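Local coordinates for sigma-c capsid protein (Avian reovirus, PDB 2VRS) that forms a trimeric fibre of the virion, attaches it to host cells and induces apoptosis, at residues C[161-166]-C[174-179]; C[129-134]-C[188-193]; C[122-127]-C[198-203]. One frame throughout, in Å; residues are numbered along the deposited sequence.

Contact 1: residues C[161-166]-C[174-179]; sequences VDVSFT and YQAYGV. With ZN (zinc ion), chain P.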
ATOM      1  N   VAL C 161      -7.279 -13.805  16.004  1.00 14.02           N
ATOM      2  CA  VAL C 161      -8.613 -13.367  16.366  1.00 15.09           C
ATOM      3  C   VAL C 161      -8.574 -13.272  17.905  1.00 13.22           C
ATOM      4  O   VAL C 161      -8.142 -14.198  18.577  1.00 17.47           O
ATOM      5  CB  VAL C 161      -9.717 -14.398  15.929  1.00 14.71           C
ATOM      6  CG1 VAL C 161     -11.077 -14.002  16.503  1.00 15.91           C
ATOM      7  CG2 VAL C 161      -9.807 -14.587  14.393  1.00 12.65           C
ATOM      8  N   ASP C 162      -9.072 -12.162  18.471  1.00 14.15           N
ATOM      9  CA  ASP C 162      -9.196 -12.045  19.930  1.00 16.34           C
ATOM     10  C   ASP C 162     -10.623 -12.389  20.353  1.00 17.54           C
ATOM     11  O   ASP C 162     -11.573 -11.892  19.767  1.00 16.26           O
ATOM     12  CB  ASP C 162      -8.922 -10.600  20.351  1.00 14.22           C
ATOM     13  CG  ASP C 162      -7.468 -10.212  20.209  1.00 26.07           C
ATOM     14  OD1 ASP C 162      -6.592 -11.086  20.151  1.00 24.91           O
ATOM     15  OD2 ASP C 162      -7.222  -9.017  20.178  1.00 39.68           O
ATOM     16  N   VAL C 163     -10.774 -13.208  21.384  1.00 15.54           N
ATOM     17  CA  VAL C 163     -12.095 -13.588  21.834  1.00 17.69           C
ATOM     18  C   VAL C 163     -12.145 -13.331  23.340  1.00 20.10           C
ATOM     19  O   VAL C 163     -11.129 -13.494  24.043  1.00 18.95           O
ATOM     20  CB  VAL C 163     -12.362 -15.077  21.513  1.00 19.56           C
ATOM     21  CG1 VAL C 163     -13.623 -15.576  22.155  1.00 31.23           C
ATOM     22  CG2 VAL C 163     -12.456 -15.255  19.989  1.00 19.02           C
ATOM     23  N   SER C 164     -13.322 -12.926  23.812  1.00 16.23           N
ATOM     24  CA  SER C 164     -13.572 -12.864  25.261  1.00 17.28           C
ATOM     25  C   SER C 164     -15.019 -13.303  25.526  1.00 17.26           C
ATOM     26  O   SER C 164     -15.864 -13.206  24.643  1.00 17.12           O
ATOM     27  CB  SER C 164     -13.306 -11.441  25.787  1.00 19.34           C
ATOM     28  OG  SER C 164     -14.417 -10.597  25.594  1.00 25.38           O
ATOM     29  N   PHE C 165     -15.283 -13.846  26.712  1.00 17.39           N
ATOM     30  CA  PHE C 165     -16.675 -14.196  27.050  1.00 16.52           C
ATOM     31  C   PHE C 165     -16.747 -14.376  28.553  1.00 18.14           C
ATOM     32  O   PHE C 165     -15.707 -14.517  29.240  1.00 19.05           O
ATOM     33  CB  PHE C 165     -17.079 -15.498  26.342  1.00 15.94           C
ATOM     34  CG  PHE C 165     -16.089 -16.631  26.520  1.00 19.21           C
ATOM     35  CD1 PHE C 165     -16.133 -17.464  27.654  1.00 20.82           C
ATOM     36  CD2 PHE C 165     -15.090 -16.848  25.573  1.00 18.53           C
ATOM     37  CE1 PHE C 165     -15.196 -18.496  27.835  1.00 23.29           C
ATOM     38  CE2 PHE C 165     -14.165 -17.877  25.738  1.00 22.05           C
ATOM     39  CZ  PHE C 165     -14.215 -18.712  26.864  1.00 23.72           C
ATOM     40  N   THR C 166     -17.995 -14.477  29.037  1.00 20.56           N
ATOM     41  CA  THR C 166     -18.242 -14.773  30.444  1.00 21.20           C
ATOM     42  C   THR C 166     -18.633 -16.258  30.571  1.00 25.89           C
ATOM     43  O   THR C 166     -19.463 -16.762  29.792  1.00 23.54           O
ATOM     44  CB  THR C 166     -19.357 -13.878  30.966  1.00 25.54           C
ATOM     45  OG1 THR C 166     -18.950 -12.515  30.830  1.00 23.68           O
ATOM     46  CG2 THR C 166     -19.648 -14.171  32.450  1.00 29.76           C
ATOM     47  N   TYR C 174      -8.876 -14.834  25.196  1.00 19.21           N
ATOM     48  CA  TYR C 174      -7.845 -15.665  24.577  1.00 20.93           C
ATOM     49  C   TYR C 174      -7.451 -15.050  23.250  1.00 19.11           C
ATOM     50  O   TYR C 174      -8.275 -14.457  22.573  1.00 20.76           O
ATOM     51  CB  TYR C 174      -8.383 -17.087  24.282  1.00 22.39           C
ATOM     52  CG  TYR C 174      -8.785 -17.800  25.550  1.00 22.46           C
ATOM     53  CD1 TYR C 174      -7.810 -18.323  26.412  1.00 27.10           C
ATOM     54  CD2 TYR C 174     -10.120 -17.843  25.951  1.00 23.73           C
ATOM     55  CE1 TYR C 174      -8.159 -18.933  27.616  1.00 33.97           C
ATOM     56  CE2 TYR C 174     -10.491 -18.465  27.179  1.00 27.21           C
ATOM     57  CZ  TYR C 174      -9.499 -18.994  28.005  1.00 31.28           C
ATOM     58  OH  TYR C 174      -9.833 -19.603  29.217  1.00 33.00           O
ATOM     59  N   GLN C 175      -6.171 -15.197  22.948  1.00 17.80           N
ATOM     60  CA  GLN C 175      -5.624 -14.957  21.633  1.00 17.47           C
ATOM     61  C   GLN C 175      -5.938 -16.203  20.861  1.00 19.46           C
ATOM     62  O   GLN C 175      -5.346 -17.250  21.142  1.00 24.78           O
ATOM     63  CB  GLN C 175      -4.079 -14.821  21.752  1.00 24.66           C
ATOM     64  CG  GLN C 175      -3.346 -14.810  20.370  1.00 30.81           C
ATOM     65  CD  GLN C 175      -3.803 -13.651  19.584  1.00 30.06           C
ATOM     66  OE1 GLN C 175      -3.447 -12.514  19.898  1.00 31.60           O
ATOM     67  NE2 GLN C 175      -4.637 -13.893  18.576  1.00 27.68           N
ATOM     68  N   ALA C 176      -6.825 -16.120  19.862  1.00 19.57           N
ATOM     69  CA  ALA C 176      -7.217 -17.299  19.090  1.00 17.96           C
ATOM     70  C   ALA C 176      -6.855 -17.113  17.588  1.00 17.02           C
ATOM     71  O   ALA C 176      -6.161 -16.143  17.235  1.00 16.61           O
ATOM     72  CB  ALA C 176      -8.679 -17.560  19.286  1.00 19.05           C
ATOM     73  N   TYR C 177      -7.293 -18.028  16.726  1.00 16.66           N
ATOM     74  CA  TYR C 177      -7.021 -17.939  15.279  1.00 16.55           C
ATOM     75  C   TYR C 177      -8.269 -18.308  14.490  1.00 17.28           C
ATOM     76  O   TYR C 177      -9.100 -19.127  14.943  1.00 17.82           O
ATOM     77  CB  TYR C 177      -5.846 -18.855  14.887  1.00 21.40           C
ATOM     78  CG  TYR C 177      -4.567 -18.329  15.512  1.00 19.74           C
ATOM     79  CD1 TYR C 177      -4.221 -18.661  16.847  1.00 21.62           C
ATOM     80  CD2 TYR C 177      -3.771 -17.415  14.818  1.00 17.30           C
ATOM     81  CE1 TYR C 177      -3.086 -18.108  17.467  1.00 26.09           C
ATOM     82  CE2 TYR C 177      -2.615 -16.854  15.432  1.00 18.65           C
ATOM     83  CZ  TYR C 177      -2.300 -17.210  16.747  1.00 20.81           C
ATOM     84  OH  TYR C 177      -1.202 -16.668  17.391  1.00 28.41           O
ATOM     85  N   GLY C 178      -8.380 -17.723  13.312  1.00 14.14           N
ATOM     86  CA  GLY C 178      -9.378 -18.095  12.325  1.00 13.67           C
ATOM     87  C   GLY C 178      -8.753 -18.576  11.033  1.00 19.06           C
ATOM     88  O   GLY C 178      -7.550 -18.417  10.825  1.00 16.94           O
ATOM     89  N   VAL C 179      -9.567 -19.184  10.168  1.00 13.85           N
ATOM     90  CA  VAL C 179      -9.087 -19.551   8.821  1.00 19.80           C
ATOM     91  C   VAL C 179     -10.288 -19.577   7.902  1.00 19.55           C
ATOM     92  O   VAL C 179     -11.379 -19.986   8.316  1.00 16.88           O
ATOM     93  CB  VAL C 179      -8.326 -20.925   8.856  1.00 22.29           C
ATOM     94  CG1 VAL C 179      -9.284 -22.081   9.191  1.00 21.61           C
ATOM     95  CG2 VAL C 179      -7.607 -21.192   7.533  1.00 23.70           C
TER
HETATM   96 ZN    ZN P1329      -9.916 -18.475  30.859  0.50 27.45          ZN
HETATM   97  O   HOH W   1      -5.671 -11.140  17.578  1.00 33.98           O

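Contact 2: residues C[129-134]-C[188-193]; sequences VLLTFD and ITFPTG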
ATOM      1  N   VAL C 129     -13.900 -24.853  21.137  1.00 22.06           N
ATOM      2  CA  VAL C 129     -15.072 -24.780  20.284  1.00 20.17           C
ATOM      3  C   VAL C 129     -14.686 -24.086  18.972  1.00 23.34           C
ATOM      4  O   VAL C 129     -13.757 -23.254  18.956  1.00 22.48           O
ATOM      5  CB  VAL C 129     -16.226 -24.022  20.977  1.00 21.85           C
ATOM      6  CG1 VAL C 129     -15.842 -22.553  21.267  1.00 20.19           C
ATOM      7  CG2 VAL C 129     -17.521 -24.090  20.171  1.00 21.60           C
ATOM      8  N   LEU C 130     -15.393 -24.455  17.898  1.00 19.19           N
ATOM      9  CA  LEU C 130     -15.261 -23.809  16.607  1.00 20.56           C
ATOM     10  C   LEU C 130     -16.516 -22.986  16.335  1.00 24.28           C
ATOM     11  O   LEU C 130     -17.636 -23.412  16.639  1.00 24.21           O
ATOM     12  CB  LEU C 130     -15.042 -24.852  15.506  1.00 19.85           C
ATOM     13  CG  LEU C 130     -13.602 -25.294  15.247  1.00 24.39           C
ATOM     14  CD1 LEU C 130     -12.841 -25.887  16.445  1.00 20.88           C
ATOM     15  CD2 LEU C 130     -13.574 -26.257  14.044  1.00 26.26           C
ATOM     16  N   LEU C 131     -16.327 -21.811  15.760  1.00 17.25           N
ATOM     17  CA  LEU C 131     -17.457 -20.881  15.473  1.00 16.69           C
ATOM     18  C   LEU C 131     -17.281 -20.378  14.064  1.00 19.52           C
ATOM     19  O   LEU C 131     -16.266 -19.783  13.723  1.00 16.40           O
ATOM     20  CB  LEU C 131     -17.428 -19.709  16.445  1.00 18.31           C
ATOM     21  CG  LEU C 131     -18.722 -18.927  16.628  1.00 23.40           C
ATOM     22  CD1 LEU C 131     -19.858 -19.899  17.092  1.00 24.35           C
ATOM     23  CD2 LEU C 131     -18.569 -17.762  17.661  1.00 21.71           C
ATOM     24  N   THR C 132     -18.296 -20.629  13.256  1.00 20.75           N
ATOM     25  CA  THR C 132     -18.249 -20.376  11.827  1.00 18.61           C
ATOM     26  C   THR C 132     -19.019 -19.099  11.443  1.00 17.24           C
ATOM     27  O   THR C 132     -20.125 -18.840  11.935  1.00 21.17           O
ATOM     28  CB  THR C 132     -18.699 -21.661  11.049  1.00 16.39           C
ATOM     29  OG1 THR C 132     -17.703 -22.672  11.239  1.00 21.19           O
ATOM     30  CG2 THR C 132     -18.838 -21.347   9.531  1.00 18.06           C
ATOM     31  N   PHE C 133     -18.418 -18.307  10.540  1.00 14.76           N
ATOM     32  CA  PHE C 133     -18.952 -17.010  10.073  1.00 16.94           C
ATOM     33  C   PHE C 133     -19.029 -17.090   8.542  1.00 16.75           C
ATOM     34  O   PHE C 133     -18.083 -16.822   7.835  1.00 16.92           O
ATOM     35  CB  PHE C 133     -18.013 -15.867  10.496  1.00 14.08           C
ATOM     36  CG  PHE C 133     -18.049 -15.608  11.967  1.00 16.95           C
ATOM     37  CD1 PHE C 133     -18.973 -14.701  12.481  1.00 17.00           C
ATOM     38  CD2 PHE C 133     -17.208 -16.327  12.827  1.00 15.29           C
ATOM     39  CE1 PHE C 133     -19.038 -14.462  13.869  1.00 16.42           C
ATOM     40  CE2 PHE C 133     -17.279 -16.127  14.259  1.00 16.80           C
ATOM     41  CZ  PHE C 133     -18.179 -15.186  14.760  1.00 14.88           C
ATOM     42  N   ASP C 134     -20.196 -17.468   8.061  1.00 14.64           N
ATOM     43  CA  ASP C 134     -20.476 -17.598   6.622  1.00 16.90           C
ATOM     44  C   ASP C 134     -21.271 -16.381   6.211  1.00 15.63           C
ATOM     45  O   ASP C 134     -22.245 -16.039   6.892  1.00 18.88           O
ATOM     46  CB  ASP C 134     -21.364 -18.849   6.502  1.00 21.15           C
ATOM     47  CG  ASP C 134     -21.787 -19.173   5.081  1.00 24.52           C
ATOM     48  OD1 ASP C 134     -21.784 -18.310   4.185  1.00 22.40           O
ATOM     49  OD2 ASP C 134     -22.181 -20.355   4.899  1.00 25.82           O
ATOM     50  N   ILE C 188     -13.418 -19.679  13.430  1.00 16.27           N
ATOM     51  CA  ILE C 188     -12.477 -19.446  14.508  1.00 18.07           C
ATOM     52  C   ILE C 188     -12.497 -20.601  15.518  1.00 18.30           C
ATOM     53  O   ILE C 188     -13.543 -21.220  15.738  1.00 18.67           O
ATOM     54  CB  ILE C 188     -12.748 -18.096  15.199  1.00 17.43           C
ATOM     55  CG1 ILE C 188     -14.064 -18.113  15.961  1.00 20.49           C
ATOM     56  CG2 ILE C 188     -12.680 -16.978  14.128  1.00 16.68           C
ATOM     57  CD1 ILE C 188     -14.305 -16.835  16.789  1.00 20.07           C
ATOM     58  N   THR C 189     -11.339 -20.864  16.117  1.00 18.20           N
ATOM     59  CA  THR C 189     -11.172 -21.925  17.116  1.00 16.40           C
ATOM     60  C   THR C 189     -10.655 -21.280  18.408  1.00 18.69           C
ATOM     61  O   THR C 189      -9.671 -20.523  18.384  1.00 19.79           O
ATOM     62  CB  THR C 189     -10.129 -22.929  16.612  1.00 22.09           C
ATOM     63  OG1 THR C 189     -10.613 -23.544  15.402  1.00 22.25           O
ATOM     64  CG2 THR C 189      -9.851 -23.978  17.689  1.00 20.33           C
ATOM     65  N   PHE C 190     -11.306 -21.564  19.532  1.00 19.82           N
ATOM     66  CA  PHE C 190     -10.893 -20.963  20.794  1.00 19.09           C
ATOM     67  C   PHE C 190     -11.230 -21.795  22.030  1.00 18.18           C
ATOM     68  O   PHE C 190     -12.163 -22.612  21.997  1.00 20.06           O
ATOM     69  CB  PHE C 190     -11.424 -19.512  20.896  1.00 17.59           C
ATOM     70  CG  PHE C 190     -12.934 -19.386  20.884  1.00 17.58           C
ATOM     71  CD1 PHE C 190     -13.632 -19.187  19.695  1.00 20.10           C
ATOM     72  CD2 PHE C 190     -13.663 -19.397  22.095  1.00 19.18           C
ATOM     73  CE1 PHE C 190     -15.028 -19.044  19.702  1.00 23.32           C
ATOM     74  CE2 PHE C 190     -15.054 -19.277  22.091  1.00 21.14           C
ATOM     75  CZ  PHE C 190     -15.732 -19.079  20.905  1.00 20.82           C
ATOM     76  N   PRO C 191     -10.439 -21.622  23.112  1.00 24.15           N
ATOM     77  CA  PRO C 191     -10.707 -22.298  24.370  1.00 23.70           C
ATOM     78  C   PRO C 191     -12.017 -21.802  24.946  1.00 22.87           C
ATOM     79  O   PRO C 191     -12.353 -20.608  24.806  1.00 21.38           O
ATOM     80  CB  PRO C 191      -9.552 -21.823  25.287  1.00 24.24           C
ATOM     81  CG  PRO C 191      -8.514 -21.304  24.374  1.00 25.07           C
ATOM     82  CD  PRO C 191      -9.247 -20.736  23.210  1.00 24.36           C
ATOM     83  N   THR C 192     -12.740 -22.707  25.603  1.00 23.14           N
ATOM     84  CA  THR C 192     -14.016 -22.385  26.241  1.00 24.04           C
ATOM     85  C   THR C 192     -13.913 -22.049  27.739  1.00 24.42           C
ATOM     86  O   THR C 192     -14.925 -21.659  28.351  1.00 24.51           O
ATOM     87  CB  THR C 192     -14.980 -23.565  26.133  1.00 25.48           C
ATOM     88  OG1 THR C 192     -14.405 -24.685  26.832  1.00 26.15           O
ATOM     89  CG2 THR C 192     -15.274 -23.913  24.661  1.00 22.70           C
ATOM     90  N   GLY C 193     -12.716 -22.187  28.314  1.00 26.74           N
ATOM     91  CA  GLY C 193     -12.477 -21.805  29.711  1.00 34.89           C
ATOM     92  C   GLY C 193     -12.800 -22.901  30.724  1.00 36.04           C
ATOM     93  O   GLY C 193     -12.889 -22.624  31.921  1.00 38.86           O
TER

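Contact 3: residues C[122-127]-C[198-203]; sequences LTVTSN and ANIRSL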
ATOM      1  N   LEU C 122     -23.980 -19.359  24.151  1.00 25.45           N
ATOM      2  CA  LEU C 122     -23.609 -20.498  23.339  1.00 25.08           C
ATOM      3  C   LEU C 122     -23.322 -21.632  24.289  1.00 25.85           C
ATOM      4  O   LEU C 122     -22.534 -21.496  25.232  1.00 25.73           O
ATOM      5  CB  LEU C 122     -22.360 -20.123  22.514  1.00 27.57           C
ATOM      6  CG  LEU C 122     -21.919 -21.031  21.384  1.00 29.76           C
ATOM      7  CD1 LEU C 122     -22.831 -20.873  20.188  1.00 21.91           C
ATOM      8  CD2 LEU C 122     -20.461 -20.683  21.003  1.00 28.32           C
ATOM      9  N   THR C 123     -24.005 -22.759  24.094  1.00 24.40           N
ATOM     10  CA  THR C 123     -23.744 -23.924  24.917  1.00 25.46           C
ATOM     11  C   THR C 123     -22.574 -24.677  24.301  1.00 24.20           C
ATOM     12  O   THR C 123     -22.556 -24.905  23.091  1.00 28.73           O
ATOM     13  CB  THR C 123     -24.981 -24.846  24.958  1.00 29.83           C
ATOM     14  OG1 THR C 123     -26.000 -24.172  25.694  1.00 33.36           O
ATOM     15  CG2 THR C 123     -24.637 -26.180  25.627  1.00 25.75           C
ATOM     16  N   VAL C 124     -21.589 -24.990  25.139  1.00 27.94           N
ATOM     17  CA  VAL C 124     -20.374 -25.687  24.707  1.00 27.16           C
ATOM     18  C   VAL C 124     -20.306 -26.991  25.468  1.00 32.99           C
ATOM     19  O   VAL C 124     -20.917 -27.132  26.532  1.00 33.82           O
ATOM     20  CB  VAL C 124     -19.063 -24.854  24.932  1.00 27.84           C
ATOM     21  CG1 VAL C 124     -19.060 -23.608  24.028  1.00 29.51           C
ATOM     22  CG2 VAL C 124     -18.876 -24.475  26.401  1.00 27.17           C
ATOM     23  N   THR C 125     -19.575 -27.951  24.913  1.00 30.88           N
ATOM     24  CA  THR C 125     -19.469 -29.274  25.530  1.00 30.36           C
ATOM     25  C   THR C 125     -18.040 -29.738  25.741  1.00 34.45           C
ATOM     26  O   THR C 125     -17.813 -30.808  26.292  1.00 31.67           O
ATOM     27  CB  THR C 125     -20.226 -30.322  24.705  1.00 29.91           C
ATOM     28  OG1 THR C 125     -19.685 -30.372  23.385  1.00 31.79           O
ATOM     29  CG2 THR C 125     -21.700 -29.957  24.599  1.00 34.06           C
ATOM     30  N   SER C 126     -17.072 -28.920  25.343  1.00 30.11           N
ATOM     31  CA  SER C 126     -15.683 -29.333  25.378  1.00 31.10           C
ATOM     32  C   SER C 126     -14.783 -28.180  25.801  1.00 30.02           C
ATOM     33  O   SER C 126     -15.284 -27.111  26.167  1.00 30.59           O
ATOM     34  CB  SER C 126     -15.283 -29.906  24.015  1.00 33.22           C
ATOM     35  OG  SER C 126     -13.915 -30.272  24.016  1.00 47.04           O
ATOM     36  N   ASN C 127     -13.468 -28.400  25.795  1.00 27.43           N
ATOM     37  CA  ASN C 127     -12.516 -27.356  26.207  1.00 28.72           C
ATOM     38  C   ASN C 127     -12.108 -26.406  25.057  1.00 24.62           C
ATOM     39  O   ASN C 127     -11.384 -25.433  25.267  1.00 25.27           O
ATOM     40  CB  ASN C 127     -11.289 -27.969  26.879  1.00 31.25           C
ATOM     41  CG  ASN C 127     -10.491 -28.860  25.942  1.00 34.92           C
ATOM     42  OD1 ASN C 127     -11.012 -29.373  24.962  1.00 38.58           O
ATOM     43  ND2 ASN C 127      -9.220 -29.061  26.262  1.00 43.69           N
ATOM     44  N   ALA C 198     -21.518 -26.545  29.405  1.00 34.70           N
ATOM     45  CA  ALA C 198     -21.450 -25.251  30.056  1.00 30.61           C
ATOM     46  C   ALA C 198     -21.963 -24.227  29.087  1.00 30.83           C
ATOM     47  O   ALA C 198     -22.199 -24.526  27.916  1.00 30.42           O
ATOM     48  CB  ALA C 198     -20.028 -24.927  30.454  1.00 34.77           C
ATOM     49  N   ASN C 199     -22.171 -23.022  29.592  1.00 31.69           N
ATOM     50  CA  ASN C 199     -22.717 -21.945  28.804  1.00 30.52           C
ATOM     51  C   ASN C 199     -21.755 -20.773  28.886  1.00 28.51           C
ATOM     52  O   ASN C 199     -21.274 -20.430  29.969  1.00 32.21           O
ATOM     53  CB  ASN C 199     -24.095 -21.555  29.363  1.00 33.68           C
ATOM     54  CG  ASN C 199     -24.864 -20.638  28.446  1.00 40.88           C
ATOM     55  OD1 ASN C 199     -25.083 -19.466  28.768  1.00 43.81           O
ATOM     56  ND2 ASN C 199     -25.280 -21.163  27.288  1.00 41.94           N
ATOM     57  N   ILE C 200     -21.447 -20.203  27.725  1.00 28.76           N
ATOM     58  CA  ILE C 200     -20.690 -18.960  27.657  1.00 22.09           C
ATOM     59  C   ILE C 200     -21.565 -17.860  27.047  1.00 27.35           C
ATOM     60  O   ILE C 200     -22.403 -18.107  26.177  1.00 26.16           O
ATOM     61  CB  ILE C 200     -19.310 -19.167  26.904  1.00 23.33           C
ATOM     62  CG1 ILE C 200     -19.536 -19.425  25.410  1.00 22.85           C
ATOM     63  CG2 ILE C 200     -18.485 -20.295  27.565  1.00 26.97           C
ATOM     64  CD1 ILE C 200     -18.261 -19.423  24.552  1.00 25.88           C
ATOM     65  N   ARG C 201     -21.416 -16.641  27.538  1.00 21.71           N
ATOM     66  CA  ARG C 201     -22.258 -15.556  27.059  1.00 21.05           C
ATOM     67  C   ARG C 201     -21.409 -14.313  26.950  1.00 20.34           C
ATOM     68  O   ARG C 201     -20.215 -14.342  27.288  1.00 18.71           O
ATOM     69  CB  ARG C 201     -23.449 -15.329  28.016  1.00 22.90           C
ATOM     70  CG  ARG C 201     -23.008 -14.916  29.430  1.00 26.71           C
ATOM     71  CD  ARG C 201     -24.183 -14.636  30.386  1.00 29.01           C
ATOM     72  NE  ARG C 201     -23.711 -14.508  31.765  1.00 31.78           N
ATOM     73  CZ  ARG C 201     -23.504 -13.367  32.400  1.00 44.68           C
ATOM     74  NH1 ARG C 201     -23.745 -12.204  31.792  1.00 41.64           N
ATOM     75  NH2 ARG C 201     -23.072 -13.404  33.660  1.00 45.14           N
ATOM     76  N   SER C 202     -21.996 -13.222  26.447  1.00 17.98           N
ATOM     77  CA  SER C 202     -21.260 -11.947  26.281  1.00 21.79           C
ATOM     78  C   SER C 202     -19.978 -12.171  25.464  1.00 22.29           C
ATOM     79  O   SER C 202     -18.883 -11.696  25.832  1.00 21.76           O
ATOM     80  CB  SER C 202     -20.872 -11.326  27.641  1.00 25.08           C
ATOM     81  OG  SER C 202     -22.044 -11.078  28.421  1.00 29.05           O
ATOM     82  N   LEU C 203     -20.125 -12.927  24.385  1.00 19.72           N
ATOM     83  CA  LEU C 203     -18.972 -13.242  23.534  1.00 18.13           C
ATOM     84  C   LEU C 203     -18.605 -12.013  22.726  1.00 16.15           C
ATOM     85  O   LEU C 203     -19.485 -11.333  22.181  1.00 17.96           O
ATOM     86  CB  LEU C 203     -19.315 -14.420  22.593  1.00 20.95           C
ATOM     87  CG  LEU C 203     -18.288 -14.862  21.540  1.00 20.71           C
ATOM     88  CD1 LEU C 203     -16.990 -15.505  22.146  1.00 20.07           C
ATOM     89  CD2 LEU C 203     -18.995 -15.847  20.563  1.00 21.38           C
TER

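Contact 1: residues C[161-166]-C[174-179]
The Phe165 and Tyr174 side chains cross obliquely, ring to ring: Phe165 CE2 lies in the plane of the tyrosine ring, at its edge, and Phe165 CZ is 3.7 Å from Tyr174 CE2. Val163 CG1, from the same strand as Phe165, fills an edge position of the phenylalanine ring. The Phe165-Tyr174 pair lies toward the turn of a beta hairpin, strands 159-167 and 170-180 of the C-terminal beta-barrel domain. Beyond the ring contact, Tyr174 OH binds a zinc ion at 2.0 Å, and His172 ND1 is a second ligand of the same metal. Val161-Ala176 and Val163-Tyr174 are antiparallel hydrogen-bonded pairs, each closed by two backbone bonds; between them Asp162 and Gln175 form a non-hydrogen-bonded pair whose side chains point to the face opposite Val161, Val163, Tyr174 and Ala176. There a water donates to Asp162 OD1 and accepts from Gln175 NE2, bridging the two side chains, while Asp162 OD2 makes a salt bridge to Arg206 of the second subunit. The glutamine chain is bent at chi2 (62°), and its NE2 donates to Ala176 O at 3.0 Å, in the carbonyl plane on a lone pair, whereas Val161 N reaches the same oxygen at 2.9 Å from above that plane.

Contact 2: residues C[129-134]-C[188-193]
The side chains of Val129 and Phe190 run alongside each other in the same direction, and the valine sets CG1 over one face of the aromatic ring. This is a CH-pi contact: CG1 is 3.7 Å from the ring centroid and displaced toward the rim, closest to CE2 and CZ. Chi1 of 63° puts CG1 between the backbone N and the carbonyl carbon, over the ring. Other apolar contacts adjoin it. Leu131 CB meets Ile188 CG1 at 3.8 Å and comes near the plane of the Phe190 ring at its CE1 edge. Ile188 CD1 lies 4.0 Å from Phe133 CE2. Thr192, in the loop that follows strand 185-191, brings CG2 to 3.7 Å from Val129 CG1. On the reverse face, Leu130 CD1 rests against Thr189 OG1 at 3.4 Å. The backbone contributes four N-H...O bonds, two in each of the antiparallel hydrogen-bonded pairs Val129-Phe190 and Leu131-Ile188. Between them, Leu130 CA is 3.2 Å from Ile188 O in a CA-H...O contact. Within the beta-barrel, strand 128-134 lies between strands 185-191 and 81-92, while strand 185-191 also pairs with 170-180; Leu203 of strand 198-210 packs against both Leu131 and Phe190.

Contact 3: residues C[122-127]-C[198-203]
Leu122 and Ile200 meet through the inner parts of their side chains, Leu122 CB lying 4.1 Å from Ile200 CG1. The isoleucine has chi1 at 70°, holding CG1 between the backbone N and the carbonyl carbon, where it also comes within 3.6 Å of Leu122 O. Its CD1 lies 4.3 Å from Val124 CG1. The other branch of the valine, CG2, faces Ala198: it stands 3.7 Å from Ala198 O and 4.2 Å from Ala198 CB. This apolar face belongs to an antiparallel pairing in the C-terminal beta-barrel domain, between the short strand 121-124 and the beginning of 198-210. Leu122-Ile200 and Val124-Ala198 are its hydrogen-bonded pairs, with two backbone bonds apiece. Thr123 and Asn199 occupy the non-hydrogen-bonded position between them and send their side chains to the opposite face, crossing at about a right angle. Asn199 has CG anti to its own backbone N (chi1 -168°); its ND2 lies 3.5 Å from Thr123 OG1 and hydrogen-bonds Asn121 OD1, just before the first segment. Thr123 CG2 approaches Ala198 O at 3.7 Å, while Thr123 CA makes a CA-H...O contact with the same oxygen at 3.4 Å.

How the contacts relate
The three contacts illustrate how local and distant strand pairings combine within one beta-barrel. Contact 1, a local hairpin, is nested along the chain inside contact 2, itself nested inside contact 3. Centres of contacts 1 and 2 are about 8 Å apart, and Tyr177 O probably accepts a hydrogen bond from Thr189 N at 3.1 Å. Contacts 2 and 3, with centres about 10 Å apart, join where Thr192 OG1 hydrogen-bonds Ser126 O and Leu131 CD2 meets Leu203 CD2. A probable hydrogen bond from Thr166 N to Arg201 O, 2.8 Å, links contacts 1 and 3, centres about 13 Å apart. Contact 1 supplies a zinc ligand; the Thr192 and Ile200 side chains lie about 9 Å from that same ion.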